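Local coordinates for protein transcriptional regulator (LacI family) (PDB 3G85) that probably regulates transcription by binding cis-regulatory DNA, as LacI-family repressors do, through a region absent from this periplasmic-binding-protein-like fragment, at residues I95-V109 / I243-V256. Sequence-based numbering, arbitrary orientation.
Sequences ILFNRLSNKYSSVNV and IPIEEMAGTCISLV
In the periplasmic-binding-protein fold of LacI-type regulators, two lobes each carry a sheet flanked by helices; here the helix that follows the second of the three interlobe crossings packs on the parallel sheet of the first lobe. Helix 245-256 runs antiparallel to strand 105-109, at 165°, their axes approaching to 8.7 Å, and no hydrogen bond links the two segments; the contact is apolar packing with sulfur-aromatic and CH-pi contacts. Met248, a selenomethionine, carries the middle. Its chain bends at chi3 (74°), which lays CE over one face of the Phe97 ring, 4.0 Å from the centroid, while SE sits obliquely in a Met-aromatic contact. The flexible, unbranched chain of methionine, here with selenium for sulfur, lets one methyl touch both the flat ring and the strand backbone, for CE also lies 3.5 Å from Val107 O. Phe97 reaches this place because CG stands anti to its backbone N (chi1 -164°); Cys252 SG meets the ring at its edge, 5.2 Å from the centroid. Beta-branched valine suits the strand: Val107 sends CG1 to CB of Met248 and CG2 to both Cys252 SG and Leu255 CD1, and Phe272 of strand 269-272 also touches Val107, Met248 and Thr251. Near the interlobe end, Val109 CG2 rests against Pro244 CD at 3.9 Å, the proline occupying the N-cap position, where its lack of an N-H costs the helix nothing. At the far end Ile95 CD1 lies closer than usual van der Waals contact to Val256 CG2, its exact position doubtful, and meets Leu255 CB at 3.7 Å.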
loop_
_atom_site.group_PDB
_atom_site.type_symbol
_atom_site.label_atom_id
_atom_site.label_comp_id
_atom_site.label_asym_id
_atom_site.label_seq_id
_atom_site.Cartn_x
_atom_site.Cartn_y
_atom_site.Cartn_z
ATOM N N ILE A 95 -1.108 14.467 -9.440
ATOM C CA ILE A 95 -0.099 13.545 -8.918
ATOM C C ILE A 95 -0.721 12.146 -8.783
ATOM O O ILE A 95 -1.759 11.985 -8.136
ATOM C CB ILE A 95 0.381 14.009 -7.557
ATOM C CG1 ILE A 95 0.824 15.468 -7.658
ATOM C CG2 ILE A 95 1.570 13.166 -7.067
ATOM C CD1 ILE A 95 1.301 15.969 -6.413
ATOM N N LEU A 96 -0.090 11.149 -9.379
ATOM C CA LEU A 96 -0.512 9.778 -9.203
ATOM C C LEU A 96 0.210 9.203 -7.996
ATOM O O LEU A 96 1.417 9.373 -7.857
ATOM C CB LEU A 96 -0.176 8.944 -10.439
ATOM C CG LEU A 96 -0.802 9.480 -11.732
ATOM C CD1 LEU A 96 -0.451 8.492 -12.905
ATOM C CD2 LEU A 96 -2.296 9.620 -11.543
ATOM N N PHE A 97 -0.523 8.505 -7.139
ATOM C CA PHE A 97 0.066 7.878 -5.978
ATOM C C PHE A 97 0.373 6.420 -6.292
ATOM O O PHE A 97 -0.540 5.631 -6.643
ATOM C CB PHE A 97 -0.908 8.013 -4.796
ATOM C CG PHE A 97 -0.287 7.752 -3.463
ATOM C CD1 PHE A 97 0.159 8.806 -2.686
ATOM C CD2 PHE A 97 -0.196 6.452 -2.961
ATOM C CE1 PHE A 97 0.718 8.584 -1.421
ATOM C CE2 PHE A 97 0.377 6.216 -1.690
ATOM C CZ PHE A 97 0.838 7.303 -0.935
ATOM N N ASN A 98 1.651 6.059 -6.184
ATOM C CA ASN A 98 2.169 4.728 -6.473
ATOM C C ASN A 98 1.837 4.188 -7.870
ATOM O O ASN A 98 1.365 3.051 -8.011
ATOM C CB ASN A 98 1.704 3.722 -5.390
ATOM C CG ASN A 98 2.730 2.634 -5.124
ATOM O OD1 ASN A 98 3.909 2.753 -5.478
ATOM N ND2 ASN A 98 2.281 1.559 -4.490
ATOM N N ARG A 99 2.054 5.010 -8.889
ATOM C CA ARG A 99 1.972 4.584 -10.275
ATOM C C ARG A 99 3.030 5.319 -10.981
ATOM O O ARG A 99 2.956 6.545 -11.046
ATOM C CB ARG A 99 0.702 5.096 -10.943
ATOM C CG ARG A 99 -0.473 4.547 -10.471
ATOM C CD ARG A 99 -0.780 3.199 -11.128
ATOM N NE ARG A 99 -2.101 2.853 -10.618
ATOM C CZ ARG A 99 -2.363 2.580 -9.346
ATOM N NH1 ARG A 99 -1.374 2.548 -8.438
ATOM N NH2 ARG A 99 -3.606 2.320 -8.979
ATOM N N LEU A 100 3.975 4.612 -11.577
ATOM C CA LEU A 100 4.890 5.287 -12.461
ATOM C C LEU A 100 4.186 5.757 -13.758
ATOM O O LEU A 100 3.259 5.129 -14.248
ATOM C CB LEU A 100 6.172 4.483 -12.708
ATOM C CG LEU A 100 7.335 5.301 -13.325
ATOM C CD1 LEU A 100 7.578 6.681 -12.636
ATOM C CD2 LEU A 100 8.636 4.478 -13.425
ATOM N N SER A 101 4.599 6.916 -14.243
ATOM C CA SER A 101 4.020 7.503 -15.424
ATOM C C SER A 101 5.110 8.270 -16.167
ATOM O O SER A 101 5.998 8.850 -15.549
ATOM C CB SER A 101 2.890 8.439 -15.043
ATOM O OG SER A 101 2.322 9.064 -16.200
ATOM N N ASN A 102 5.069 8.261 -17.495
ATOM C CA ASN A 102 6.010 9.111 -18.198
ATOM C C ASN A 102 5.262 10.369 -18.629
ATOM O O ASN A 102 5.766 11.156 -19.409
ATOM C CB ASN A 102 6.694 8.342 -19.348
ATOM C CG ASN A 102 5.712 7.818 -20.366
ATOM O OD1 ASN A 102 4.539 8.214 -20.392
ATOM N ND2 ASN A 102 6.192 6.935 -21.246
ATOM N N LYS A 103 4.042 10.564 -18.110
ATOM C CA LYS A 103 3.282 11.786 -18.424
ATOM C C LYS A 103 2.998 12.650 -17.177
ATOM O O LYS A 103 3.137 13.880 -17.191
ATOM C CB LYS A 103 1.964 11.439 -19.133
ATOM C CG LYS A 103 1.099 12.664 -19.456
ATOM C CD LYS A 103 -0.142 12.268 -20.225
ATOM C CE LYS A 103 -0.949 13.511 -20.582
ATOM N NZ LYS A 103 -2.186 13.162 -21.339
ATOM N N TYR A 104 2.516 11.986 -16.129
ATOM C CA TYR A 104 2.164 12.622 -14.882
ATOM C C TYR A 104 3.251 12.416 -13.846
ATOM O O TYR A 104 3.910 11.374 -13.821
ATOM C CB TYR A 104 0.829 12.029 -14.357
ATOM C CG TYR A 104 -0.348 12.349 -15.249
ATOM C CD1 TYR A 104 -0.979 13.583 -15.176
ATOM C CD2 TYR A 104 -0.808 11.418 -16.196
ATOM C CE1 TYR A 104 -2.069 13.885 -16.007
ATOM C CE2 TYR A 104 -1.873 11.716 -17.046
ATOM C CZ TYR A 104 -2.498 12.953 -16.933
ATOM O OH TYR A 104 -3.561 13.300 -17.745
ATOM N N SER A 105 3.421 13.415 -12.980
ATOM C CA SER A 105 4.266 13.297 -11.790
ATOM C C SER A 105 3.640 12.293 -10.798
ATOM O O SER A 105 2.394 12.025 -10.798
ATOM C CB SER A 105 4.489 14.678 -11.151
ATOM O OG SER A 105 5.144 15.587 -12.072
ATOM N N SER A 106 4.487 11.703 -9.975
ATOM C CA SER A 106 4.043 10.631 -9.109
ATOM C C SER A 106 4.879 10.565 -7.845
ATOM O O SER A 106 6.048 10.994 -7.824
ATOM C CB SER A 106 4.067 9.273 -9.842
ATOM O OG SER A 106 5.393 8.920 -10.250
ATOM N N VAL A 107 4.261 10.038 -6.779
ATOM C CA VAL A 107 4.966 9.700 -5.549
ATOM C C VAL A 107 4.699 8.198 -5.313
ATOM O O VAL A 107 3.533 7.784 -5.158
ATOM C CB VAL A 107 4.473 10.599 -4.351
ATOM C CG1 VAL A 107 5.096 10.217 -3.047
ATOM C CG2 VAL A 107 4.789 12.092 -4.600
ATOM N N ASN A 108 5.755 7.400 -5.331
ATOM C CA ASN A 108 5.642 5.936 -5.373
ATOM C C ASN A 108 6.524 5.305 -4.332
ATOM O O ASN A 108 7.333 5.984 -3.703
ATOM C CB ASN A 108 6.057 5.369 -6.740
ATOM C CG ASN A 108 5.406 6.088 -7.930
ATOM O OD1 ASN A 108 6.062 6.295 -8.955
ATOM N ND2 ASN A 108 4.170 6.477 -7.810
ATOM N N VAL A 109 6.347 4.006 -4.109
ATOM C CA VAL A 109 7.246 3.298 -3.213
ATOM C C VAL A 109 7.865 2.177 -4.040
ATOM O O VAL A 109 7.294 1.744 -5.043
ATOM C CB VAL A 109 6.519 2.838 -1.907
ATOM C CG1 VAL A 109 5.479 1.745 -2.251
ATOM C CG2 VAL A 109 7.525 2.373 -0.812
ATOM N N ILE A 243 4.404 0.755 3.956
ATOM C CA ILE A 243 4.218 1.762 2.914
ATOM C C ILE A 243 4.137 3.096 3.685
ATOM O O ILE A 243 3.199 3.290 4.406
ATOM C CB ILE A 243 2.921 1.576 2.167
ATOM C CG1 ILE A 243 2.824 0.180 1.563
ATOM C CG2 ILE A 243 2.833 2.598 1.021
ATOM C CD1 ILE A 243 1.522 -0.038 0.761
ATOM N N PRO A 244 5.112 4.004 3.499
ATOM C CA PRO A 244 5.220 5.256 4.289
ATOM C C PRO A 244 4.227 6.328 3.818
ATOM O O PRO A 244 4.603 7.399 3.298
ATOM C CB PRO A 244 6.694 5.649 4.126
ATOM C CG PRO A 244 7.057 5.099 2.686
ATOM C CD PRO A 244 6.186 3.853 2.489
ATOM N N ILE A 245 2.944 6.038 4.027
ATOM C CA ILE A 245 1.881 6.807 3.429
ATOM C C ILE A 245 1.872 8.236 3.943
ATOM O O ILE A 245 1.644 9.164 3.151
ATOM C CB ILE A 245 0.518 6.143 3.631
ATOM C CG1 ILE A 245 0.446 4.865 2.753
ATOM C CG2 ILE A 245 -0.624 7.107 3.256
ATOM C CD1 ILE A 245 -0.566 3.803 3.295
ATOM N N GLU A 246 2.102 8.425 5.248
ATOM C CA GLU A 246 2.100 9.800 5.784
ATOM C C GLU A 246 3.114 10.703 5.063
ATOM O O GLU A 246 2.724 11.777 4.586
ATOM C CB GLU A 246 2.273 9.862 7.314
ATOM C CG GLU A 246 1.156 9.109 8.060
ATOM C CD GLU A 246 1.423 7.630 8.230
ATOM O OE1 GLU A 246 2.380 7.087 7.646
ATOM O OE2 GLU A 246 0.634 7.001 8.946
ATOM N N GLU A 247 4.370 10.255 4.970
ATOM C CA GLU A 247 5.425 11.026 4.319
ATOM C C GLU A 247 5.158 11.199 2.835
ATOM O O GLU A 247 5.404 12.282 2.273
ATOM C CB GLU A 247 6.778 10.351 4.512
ATOM C CG GLU A 247 7.289 10.415 5.924
ATOM C CD GLU A 247 7.479 11.843 6.450
ATOM O OE1 GLU A 247 7.702 12.793 5.658
ATOM O OE2 GLU A 247 7.392 12.016 7.681
HETATM N N MSE A 248 4.650 10.139 2.196
HETATM C CA MSE A 248 4.286 10.233 0.763
HETATM C C MSE A 248 3.203 11.272 0.484
HETATM O O MSE A 248 3.297 12.039 -0.489
HETATM C CB MSE A 248 3.853 8.861 0.231
HETATM C CG MSE A 248 5.034 7.884 0.205
HETATM SE SE MSE A 248 4.419 6.036 -0.147
HETATM C CE MSE A 248 3.986 6.178 -2.076
ATOM N N ALA A 249 2.171 11.277 1.319
ATOM C CA ALA A 249 1.087 12.244 1.185
ATOM C C ALA A 249 1.602 13.692 1.347
ATOM O O ALA A 249 1.222 14.577 0.570
ATOM C CB ALA A 249 -0.037 11.938 2.188
ATOM N N GLY A 250 2.487 13.910 2.316
ATOM C CA GLY A 250 3.116 15.218 2.505
ATOM C C GLY A 250 3.897 15.594 1.257
ATOM O O GLY A 250 3.838 16.750 0.793
ATOM N N THR A 251 4.636 14.640 0.698
ATOM C CA THR A 251 5.443 14.927 -0.508
ATOM C C THR A 251 4.583 15.284 -1.734
ATOM O O THR A 251 4.981 16.099 -2.588
ATOM C CB THR A 251 6.403 13.766 -0.833
ATOM O OG1 THR A 251 7.315 13.606 0.248
ATOM C CG2 THR A 251 7.214 14.057 -2.090
ATOM N N CYS A 252 3.396 14.677 -1.837
ATOM C CA CYS A 252 2.418 15.070 -2.854
ATOM C C CYS A 252 2.145 16.580 -2.820
ATOM O O CYS A 252 2.160 17.230 -3.862
ATOM C CB CYS A 252 1.101 14.268 -2.695
ATOM S SG CYS A 252 1.253 12.534 -3.178
ATOM N N ILE A 253 1.894 17.139 -1.637
ATOM C CA ILE A 253 1.683 18.589 -1.505
ATOM C C ILE A 253 2.908 19.399 -1.983
ATOM O O ILE A 253 2.746 20.413 -2.659
ATOM C CB ILE A 253 1.357 18.966 -0.044
ATOM C CG1 ILE A 253 0.044 18.275 0.383
ATOM C CG2 ILE A 253 1.390 20.510 0.179
ATOM C CD1 ILE A 253 -0.428 18.656 1.775
ATOM N N SER A 254 4.111 18.943 -1.627
ATOM C CA SER A 254 5.355 19.602 -2.060
ATOM C C SER A 254 5.427 19.683 -3.560
ATOM O O SER A 254 5.787 20.750 -4.099
ATOM C CB SER A 254 6.598 18.834 -1.590
ATOM O OG SER A 254 6.707 18.846 -0.186
ATOM N N LEU A 255 5.155 18.555 -4.214
ATOM C CA LEU A 255 5.148 18.480 -5.667
ATOM C C LEU A 255 4.090 19.419 -6.250
ATOM O O LEU A 255 4.366 20.162 -7.199
ATOM C CB LEU A 255 4.874 17.063 -6.161
ATOM C CG LEU A 255 5.927 15.979 -6.005
ATOM C CD1 LEU A 255 5.550 14.815 -6.924
ATOM C CD2 LEU A 255 7.312 16.531 -6.367
ATOM N N VAL A 256 2.873 19.374 -5.690
ATOM C CA VAL A 256 1.814 20.260 -6.154
ATOM C C VAL A 256 2.239 21.748 -6.177
ATOM O O VAL A 256 2.082 22.439 -7.189
ATOM C CB VAL A 256 0.542 20.069 -5.300
ATOM C CG1 VAL A 256 -0.353 21.325 -5.349
ATOM C CG2 VAL A 256 -0.186 18.843 -5.819
#